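Local coordinates for protein tRNA modification GTPase MnmE (Chlorobium tepidum, PDB 3GEE) that binds and hydrolyses GTP and, with MnmG, is thought to take part in adding the carboxymethylaminomethyl group to the wobble uridine of certain tRNAs, at residues 16-21 with 119-124; 38-43 with 93-98; 345-350 with 386-391. All coordinates share one frame; numbering follows the deposited sequence.

Contact 1 of 3, residues 16-21 with 119-124; sequences HPIAAI and GCRLAE
His16 has CG anti to the backbone N (chi1 -163°), and the Arg121 chain, bent at chi2 and chi3, carries NE over one face of the ring, toward its rim. The ring and guanidinium planes are inclined by 28°, and His16 CB sits over one guanidinium face, 3.5 Å from Arg121 NH2. Ile18 runs alongside the same arginine, its CG2 3.5 Å from Arg121 CG. Beneath this, strands 18-21 and 121-122 pair in parallel. Arg121 N donates to Pro17 O (3.0 Å), Arg121 O accepts from Ala19 N (2.8 Å), and Ala123 N returns to Ala19 O (3.0 Å). Pro17 O takes a second bond from His16 ND1, in the plane of the ring, and its two donors arrive from opposite faces of the carbonyl plane. On the face that carries Ala19, away from Ile18 and Arg121, Ala19 CB meets Cys120 CB at 3.7 Å, with helix 105-117 packed over Ala19. Strand 30-36 flanks strand 18-21 on its other side, and the short strand 121-122 is outermost in the sheet within this chain. With the arginine so near, a neutral imidazole, its ND1 proton spent on Pro17 O, is probably favoured for His16.

Contact 2 of 3, residues 38-43 with 93-98; sequences AGVLDL and AEQMVE. With FON (N-{[4-({[(6R)-2-amino-5-formyl-4-oxo-1,4,5,6,7,8-hexahydropteridin-6-yl]methyl}amino)phenyl]carbonyl}-L-glutamic acid), chain C.
Val40 and Val97 carry the buried half of this contact, where the first turn of helix 40-47 settles on strand 96-102. Their side chains meet at an oblique angle, CG1 to CG1 at 3.5 Å, and Val40 CG1 also lies 3.7 Å from Met96 CA, so the valine rests on the strand backbone as well. Ile35 of the adjoining strand touches both valines, and Ala82 lies against Val97 from strand 76-85. Against this all-apolar core, the partly exposed, polar-tipped Gln95 forms the solvent side, lying over the buried Leu41. With CG anti to the backbone N (chi1 -168°) and the chain extended beyond it, Gln95 crosses Leu41 at about a right angle. Its methylene carbon CG lies 3.5 Å from Leu41 CG, and its carboxamide carbon CD rests against Leu41 CG and CD1, with OE1 also near Gly39 CA. No hydrogen bond joins the two segments; they meet by packing, while the backbone of Gln95 bonds to Gly37. Gly39 is the N-cap, its carbonyl O accepting from Leu43 N at 3.1 Å. Further along the strand and turned from the helix, Glu98 OE1 takes a hydrogen bond from NA2 of the folinic acid (2.6 Å), a ligand also bonded by Thr100 and His52 of the second subunit. The helix here backs the strand whose Glu98 holds the pterin in the N-terminal domain's folate site, completed across the dimer.

Contact 3 of 3, residues 345-350 with 386-391; sequences KFLTVA and DTLKQH
Lys345, Leu347 and Val349 face helix 385-392 from strand 345-351, one of the parallel strands of the G-domain sheet, a P-loop GTPase fold of Rossmann-like topology. Strand and helix run almost exactly antiparallel (173°), their axes 10.9 Å apart. The polar part is a single bond at the start of the strand. Lys345 has CG anti to the backbone N (chi1 -171°) and stays extended beyond it, so that NZ reaches His391 O at 2.6 Å, nearly in line with the C=O. That carbonyl belongs to the last turn of the helix, where the partial negative charge of a helix C-terminus would be expected to favour an ammonium group. A methionine in place of Lys345 would probably leave His391 O without its charged donor and loosen the tie between the strand's start and the helix's end. The apolar part centres on Leu388, whose CD1 meets Leu347 CD1 at 4.2 Å and Val349 CG2 at 4.1 Å. Leu388 crosses Val349 at about a right angle but Leu347 obliquely. Ile375 of the neighbouring strand 374-376 packs against both Leu347 and His391, while on the opposite side of the sheet Phe346 and Thr348 meet helix 331-340. The strand thus has a helix on each side, and Val349 lies about 9 Å from the bound GDP, side chain to ligand. A slighter contact is that of His391, whose side chain crosses Leu347 at about a right angle, ND1 lying 4.1 Å from Leu347 CD2.

How the contacts relate
From the N terminus, residues 16-21 open contact 1, and the chain soon reaches 38-43, where contact 2 begins. Contact 2 closes at 93-98 and contact 1 only at 119-124, so the smaller loop sits within the larger. Both reach the same mixed sheet of the N-terminal domain: contact 1 brings in strand 121-122, contact 2 lays helix 40-47 on strand 96-102. They touch where Pro17 CB packs on Val40 CG2 and Leu43 CD2, each at 3.8 Å. Contact 3 follows in series, joining strand and helix in the G domain on the other side of the chain's centre, its nearest atoms about 35 Å from contact 1 and 40 Å from contact 2.

Contact 1 of 3, residues 16-21 with 119-124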
# COMPACT_ATOMS: atom_id res chain seq x y z
N HIS A 16 5.75 1.30 -26.17
CA HIS A 16 4.30 1.38 -26.10
C HIS A 16 3.89 2.10 -24.80
O HIS A 16 4.49 1.87 -23.75
CB HIS A 16 3.67 -0.02 -26.14
CG HIS A 16 2.21 -0.02 -26.46
ND1 HIS A 16 1.25 0.51 -25.62
CD2 HIS A 16 1.54 -0.48 -27.54
CE1 HIS A 16 0.06 0.38 -26.17
NE2 HIS A 16 0.20 -0.23 -27.33
N PRO A 17 2.89 3.00 -24.88
CA PRO A 17 2.41 3.59 -23.62
C PRO A 17 1.92 2.50 -22.68
O PRO A 17 1.13 1.64 -23.08
CB PRO A 17 1.26 4.50 -24.06
CG PRO A 17 0.89 4.03 -25.43
CD PRO A 17 2.16 3.53 -26.04
N ILE A 18 2.41 2.53 -21.45
CA ILE A 18 2.04 1.54 -20.45
C ILE A 18 1.62 2.25 -19.18
O ILE A 18 2.15 3.32 -18.86
CB ILE A 18 3.19 0.56 -20.14
CG1 ILE A 18 4.47 1.31 -19.78
CG2 ILE A 18 3.42 -0.38 -21.32
CD1 ILE A 18 5.62 0.41 -19.37
N ALA A 19 0.66 1.66 -18.46
CA ALA A 19 0.16 2.22 -17.20
C ALA A 19 0.24 1.17 -16.10
O ALA A 19 0.23 -0.03 -16.38
CB ALA A 19 -1.27 2.70 -17.38
N ALA A 20 0.31 1.63 -14.85
CA ALA A 20 0.40 0.76 -13.68
C ALA A 20 0.17 1.53 -12.39
O ALA A 20 0.57 2.69 -12.27
CB ALA A 20 1.74 0.08 -13.63
N ILE A 21 -0.48 0.88 -11.43
CA ILE A 21 -0.54 1.35 -10.05
C ILE A 21 0.89 1.21 -9.54
O ILE A 21 1.48 0.15 -9.70
CB ILE A 21 -1.45 0.46 -9.19
CG1 ILE A 21 -2.72 0.05 -9.96
CG2 ILE A 21 -1.72 1.09 -7.84
CD1 ILE A 21 -3.98 0.82 -9.63
N GLY A 119 -5.71 4.39 -24.36
CA GLY A 119 -4.45 4.23 -25.07
C GLY A 119 -3.42 3.30 -24.46
O GLY A 119 -2.76 2.55 -25.17
N CYS A 120 -3.28 3.37 -23.13
CA CYS A 120 -2.25 2.61 -22.43
C CYS A 120 -2.51 1.11 -22.38
O CYS A 120 -3.66 0.67 -22.43
CB CYS A 120 -2.11 3.11 -21.00
SG CYS A 120 -1.23 4.66 -20.82
N ARG A 121 -1.44 0.32 -22.30
CA ARG A 121 -1.56 -1.09 -21.98
C ARG A 121 -1.06 -1.30 -20.55
O ARG A 121 -0.37 -0.43 -20.01
CB ARG A 121 -0.75 -1.95 -22.96
CG ARG A 121 0.65 -2.27 -22.48
CD ARG A 121 1.08 -3.64 -22.94
NE ARG A 121 1.97 -3.56 -24.10
CZ ARG A 121 3.29 -3.39 -24.01
NH1 ARG A 121 3.88 -3.27 -22.82
NH2 ARG A 121 4.02 -3.34 -25.13
N LEU A 122 -1.42 -2.41 -19.92
CA LEU A 122 -0.97 -2.68 -18.56
C LEU A 122 0.50 -3.05 -18.62
O LEU A 122 0.92 -3.79 -19.50
CB LEU A 122 -1.81 -3.79 -17.91
CG LEU A 122 -1.90 -4.00 -16.39
CD1 LEU A 122 -0.82 -4.94 -15.90
CD2 LEU A 122 -1.87 -2.70 -15.61
N ALA A 123 1.28 -2.50 -17.70
CA ALA A 123 2.72 -2.73 -17.68
C ALA A 123 3.07 -4.16 -17.29
O ALA A 123 2.45 -4.73 -16.39
CB ALA A 123 3.39 -1.75 -16.74
N GLU A 124 4.04 -4.74 -17.97
CA GLU A 124 4.61 -6.02 -17.56
C GLU A 124 5.39 -5.81 -16.27
O GLU A 124 5.66 -4.66 -15.90
CB GLU A 124 5.52 -6.58 -18.66
CG GLU A 124 4.79 -6.95 -19.95
CD GLU A 124 5.60 -7.90 -20.83
OE1 GLU A 124 5.27 -8.01 -22.04
OE2 GLU A 124 6.55 -8.54 -20.32

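Contact 2 of 3, residues 38-43 with 93-98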
# COMPACT_ATOMS: atom_id res chain seq x y z
N ALA A 38 5.42 6.30 -25.66
CA ALA A 38 5.17 7.17 -26.79
C ALA A 38 3.85 7.93 -26.72
O ALA A 38 2.78 7.32 -26.75
CB ALA A 38 5.25 6.37 -28.08
N GLY A 39 3.93 9.25 -26.64
CA GLY A 39 2.76 10.12 -26.75
C GLY A 39 1.89 10.12 -25.52
O GLY A 39 0.70 10.42 -25.56
N VAL A 40 2.51 9.78 -24.40
CA VAL A 40 1.81 9.60 -23.15
C VAL A 40 1.06 10.84 -22.66
O VAL A 40 -0.10 10.75 -22.23
CB VAL A 40 2.76 8.94 -22.11
CG1 VAL A 40 2.83 9.71 -20.81
CG2 VAL A 40 2.35 7.50 -21.90
N LEU A 41 1.68 12.02 -22.74
CA LEU A 41 1.00 13.22 -22.24
C LEU A 41 -0.06 13.78 -23.20
O LEU A 41 -0.90 14.59 -22.80
CB LEU A 41 1.98 14.28 -21.73
CG LEU A 41 3.34 14.42 -22.40
CD1 LEU A 41 3.17 15.01 -23.79
CD2 LEU A 41 4.28 15.28 -21.56
N ASP A 42 -0.04 13.33 -24.45
CA ASP A 42 -1.17 13.57 -25.35
C ASP A 42 -2.35 12.71 -24.94
O ASP A 42 -3.50 13.15 -25.00
CB ASP A 42 -0.80 13.28 -26.81
CG ASP A 42 0.07 14.36 -27.41
OD1 ASP A 42 -0.45 15.16 -28.22
OD2 ASP A 42 1.27 14.42 -27.06
N LEU A 43 -2.06 11.47 -24.53
CA LEU A 43 -3.08 10.56 -24.02
C LEU A 43 -3.66 11.11 -22.73
O LEU A 43 -4.88 11.18 -22.57
CB LEU A 43 -2.47 9.17 -23.78
CG LEU A 43 -2.58 8.06 -24.84
CD1 LEU A 43 -2.57 8.56 -26.27
CD2 LEU A 43 -1.48 7.04 -24.62
N ALA A 93 13.36 7.44 -18.68
CA ALA A 93 14.05 8.23 -19.71
C ALA A 93 13.20 8.45 -20.96
O ALA A 93 13.72 8.77 -22.03
CB ALA A 93 15.41 7.62 -20.06
N GLU A 94 11.89 8.27 -20.83
CA GLU A 94 10.96 8.63 -21.87
C GLU A 94 9.88 9.52 -21.29
O GLU A 94 9.91 9.88 -20.11
CB GLU A 94 10.26 7.42 -22.51
CG GLU A 94 10.81 6.05 -22.20
CD GLU A 94 9.75 4.98 -22.42
OE1 GLU A 94 9.94 4.10 -23.30
OE2 GLU A 94 8.71 5.05 -21.73
N GLN A 95 8.90 9.83 -22.13
CA GLN A 95 7.80 10.69 -21.76
C GLN A 95 6.89 10.00 -20.75
O GLN A 95 6.32 8.94 -21.03
CB GLN A 95 7.02 11.05 -23.02
CG GLN A 95 6.01 12.14 -22.85
CD GLN A 95 5.72 12.83 -24.15
OE1 GLN A 95 4.69 12.57 -24.79
NE2 GLN A 95 6.62 13.72 -24.57
N MET A 96 6.74 10.61 -19.59
CA MET A 96 5.79 10.07 -18.62
C MET A 96 5.06 11.13 -17.82
O MET A 96 5.59 12.20 -17.55
CB MET A 96 6.44 9.03 -17.71
CG MET A 96 7.78 9.39 -17.11
SD MET A 96 8.56 7.91 -16.42
CE MET A 96 7.61 7.66 -14.91
N VAL A 97 3.81 10.80 -17.48
CA VAL A 97 3.06 11.56 -16.49
C VAL A 97 2.69 10.62 -15.35
O VAL A 97 2.52 9.43 -15.57
CB VAL A 97 1.82 12.27 -17.10
CG1 VAL A 97 1.19 11.44 -18.18
CG2 VAL A 97 0.81 12.65 -16.04
N GLU A 98 2.63 11.17 -14.14
CA GLU A 98 2.31 10.41 -12.94
C GLU A 98 1.16 11.07 -12.20
O GLU A 98 1.31 12.12 -11.56
CB GLU A 98 3.51 10.33 -12.00
CG GLU A 98 4.69 9.54 -12.51
CD GLU A 98 5.82 9.47 -11.50
OE1 GLU A 98 5.77 10.19 -10.48
OE2 GLU A 98 6.77 8.67 -11.73
N1 FON C . 9.16 9.89 -7.54
C2 FON C . 8.39 10.06 -8.63
NA2 FON C . 7.35 10.93 -8.59
N3 FON C . 8.62 9.37 -9.79
C4 FON C . 9.63 8.48 -9.91
O4 FON C . 9.78 7.89 -11.00
C4A FON C . 10.50 8.26 -8.72
N5 FON C . 11.62 7.42 -8.60
C6 FON C . 12.69 8.08 -7.83
C7 FON C . 12.14 8.01 -6.41
N8 FON C . 10.97 8.87 -6.40
C8A FON C . 10.20 9.04 -7.51
C9 FON C . 14.09 7.49 -7.98
N10 FON C . 14.49 7.34 -9.37
C11 FON C . 14.84 10.19 -12.40
C12 FON C . 15.93 9.42 -11.98
C13 FON C . 15.79 8.48 -10.97
C14 FON C . 14.57 8.29 -10.34
C15 FON C . 13.46 9.05 -10.77
C16 FON C . 13.60 10.00 -11.79
C FON C . 15.04 11.19 -13.51
O FON C . 14.14 11.95 -13.82
N FON C . 16.23 11.19 -14.14
CA FON C . 16.96 12.34 -14.65
CB FON C . 17.42 13.29 -13.53
CG FON C . 17.94 14.64 -14.02
CD FON C . 17.54 15.76 -13.09
OE1 FON C . 16.38 16.22 -13.17
OE2 FON C . 18.38 16.20 -12.26
CT FON C . 18.16 11.87 -15.43
O1 FON C . 18.40 12.38 -16.55
O2 FON C . 18.86 10.96 -14.94
CP1 FON C . 11.66 6.26 -9.09
O3 FON C . 11.79 5.29 -8.36

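Contact 3 of 3, residues 345-350 with 386-391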
# COMPACT_ATOMS: atom_id res chain seq x y z
N LYS A 345 27.67 -24.98 8.59
CA LYS A 345 27.86 -25.02 10.02
C LYS A 345 26.87 -26.00 10.61
O LYS A 345 25.66 -25.90 10.37
CB LYS A 345 27.68 -23.64 10.66
CG LYS A 345 28.09 -23.63 12.12
CD LYS A 345 27.54 -22.43 12.87
CE LYS A 345 27.91 -22.53 14.34
NZ LYS A 345 27.60 -21.28 15.09
N PHE A 346 27.39 -26.96 11.38
CA PHE A 346 26.54 -27.97 11.99
C PHE A 346 26.25 -27.64 13.44
O PHE A 346 27.09 -27.10 14.15
CB PHE A 346 27.16 -29.36 11.87
CG PHE A 346 26.14 -30.44 11.74
CD1 PHE A 346 25.52 -30.97 12.87
CD2 PHE A 346 25.75 -30.90 10.49
CE1 PHE A 346 24.56 -31.96 12.76
CE2 PHE A 346 24.79 -31.89 10.37
CZ PHE A 346 24.19 -32.42 11.50
N LEU A 347 25.03 -27.98 13.87
CA LEU A 347 24.56 -27.64 15.19
C LEU A 347 23.51 -28.66 15.60
O LEU A 347 22.43 -28.73 15.00
CB LEU A 347 23.97 -26.22 15.17
CG LEU A 347 24.26 -25.22 16.28
CD1 LEU A 347 23.47 -25.54 17.54
CD2 LEU A 347 25.76 -25.11 16.57
N THR A 348 23.83 -29.47 16.62
CA THR A 348 22.93 -30.52 17.08
C THR A 348 21.99 -29.98 18.14
O THR A 348 22.42 -29.50 19.19
CB THR A 348 23.69 -31.75 17.62
OG1 THR A 348 24.60 -32.21 16.62
CG2 THR A 348 22.72 -32.88 17.99
N VAL A 349 20.70 -30.06 17.85
CA VAL A 349 19.68 -29.50 18.72
C VAL A 349 18.88 -30.62 19.38
O VAL A 349 18.01 -31.25 18.75
CB VAL A 349 18.75 -28.55 17.94
CG1 VAL A 349 17.90 -27.75 18.90
CG2 VAL A 349 19.56 -27.61 17.06
N ALA A 350 19.19 -30.87 20.64
CA ALA A 350 18.52 -31.89 21.43
C ALA A 350 17.21 -31.35 21.98
O ALA A 350 17.21 -30.50 22.87
CB ALA A 350 19.43 -32.37 22.55
N ASP A 386 17.22 -18.85 23.55
CA ASP A 386 18.14 -17.71 23.59
C ASP A 386 19.58 -18.17 23.36
O ASP A 386 20.36 -17.48 22.70
CB ASP A 386 18.03 -16.97 24.92
CG ASP A 386 16.71 -16.22 25.06
OD1 ASP A 386 16.25 -15.60 24.07
OD2 ASP A 386 16.13 -16.24 26.17
N THR A 387 19.92 -19.34 23.89
CA THR A 387 21.24 -19.94 23.70
C THR A 387 21.39 -20.49 22.28
O THR A 387 22.47 -20.40 21.69
CB THR A 387 21.52 -21.05 24.74
OG1 THR A 387 21.04 -20.65 26.03
CG2 THR A 387 23.01 -21.35 24.82
N LEU A 388 20.31 -21.06 21.74
CA LEU A 388 20.31 -21.54 20.36
C LEU A 388 20.46 -20.39 19.37
O LEU A 388 21.25 -20.48 18.44
CB LEU A 388 19.04 -22.35 20.04
CG LEU A 388 18.74 -22.69 18.57
CD1 LEU A 388 19.81 -23.58 17.95
CD2 LEU A 388 17.37 -23.34 18.44
N LYS A 389 19.70 -19.32 19.60
CA LYS A 389 19.77 -18.13 18.75
C LYS A 389 21.17 -17.52 18.74
O LYS A 389 21.67 -17.13 17.68
CB LYS A 389 18.72 -17.09 19.15
CG LYS A 389 17.33 -17.37 18.59
CD LYS A 389 16.34 -16.29 19.02
CE LYS A 389 14.96 -16.54 18.42
NZ LYS A 389 14.00 -15.45 18.74
N GLN A 390 21.81 -17.45 19.91
CA GLN A 390 23.15 -16.88 20.03
C GLN A 390 24.19 -17.69 19.26
O GLN A 390 25.12 -17.13 18.68
CB GLN A 390 23.56 -16.74 21.50
CG GLN A 390 24.57 -15.62 21.75
CD GLN A 390 25.23 -15.70 23.11
OE1 GLN A 390 25.94 -16.67 23.41
NE2 GLN A 390 25.03 -14.68 23.93
N HIS A 391 24.02 -19.01 19.27
CA HIS A 391 24.87 -19.92 18.50
C HIS A 391 24.66 -19.77 17.00
O HIS A 391 25.56 -20.03 16.21
CB HIS A 391 24.62 -21.37 18.91
CG HIS A 391 25.49 -21.84 20.04
ND1 HIS A 391 26.52 -22.73 19.85
CD2 HIS A 391 25.48 -21.54 21.36
CE1 HIS A 391 27.11 -22.97 21.01
NE2 HIS A 391 26.50 -22.25 21.94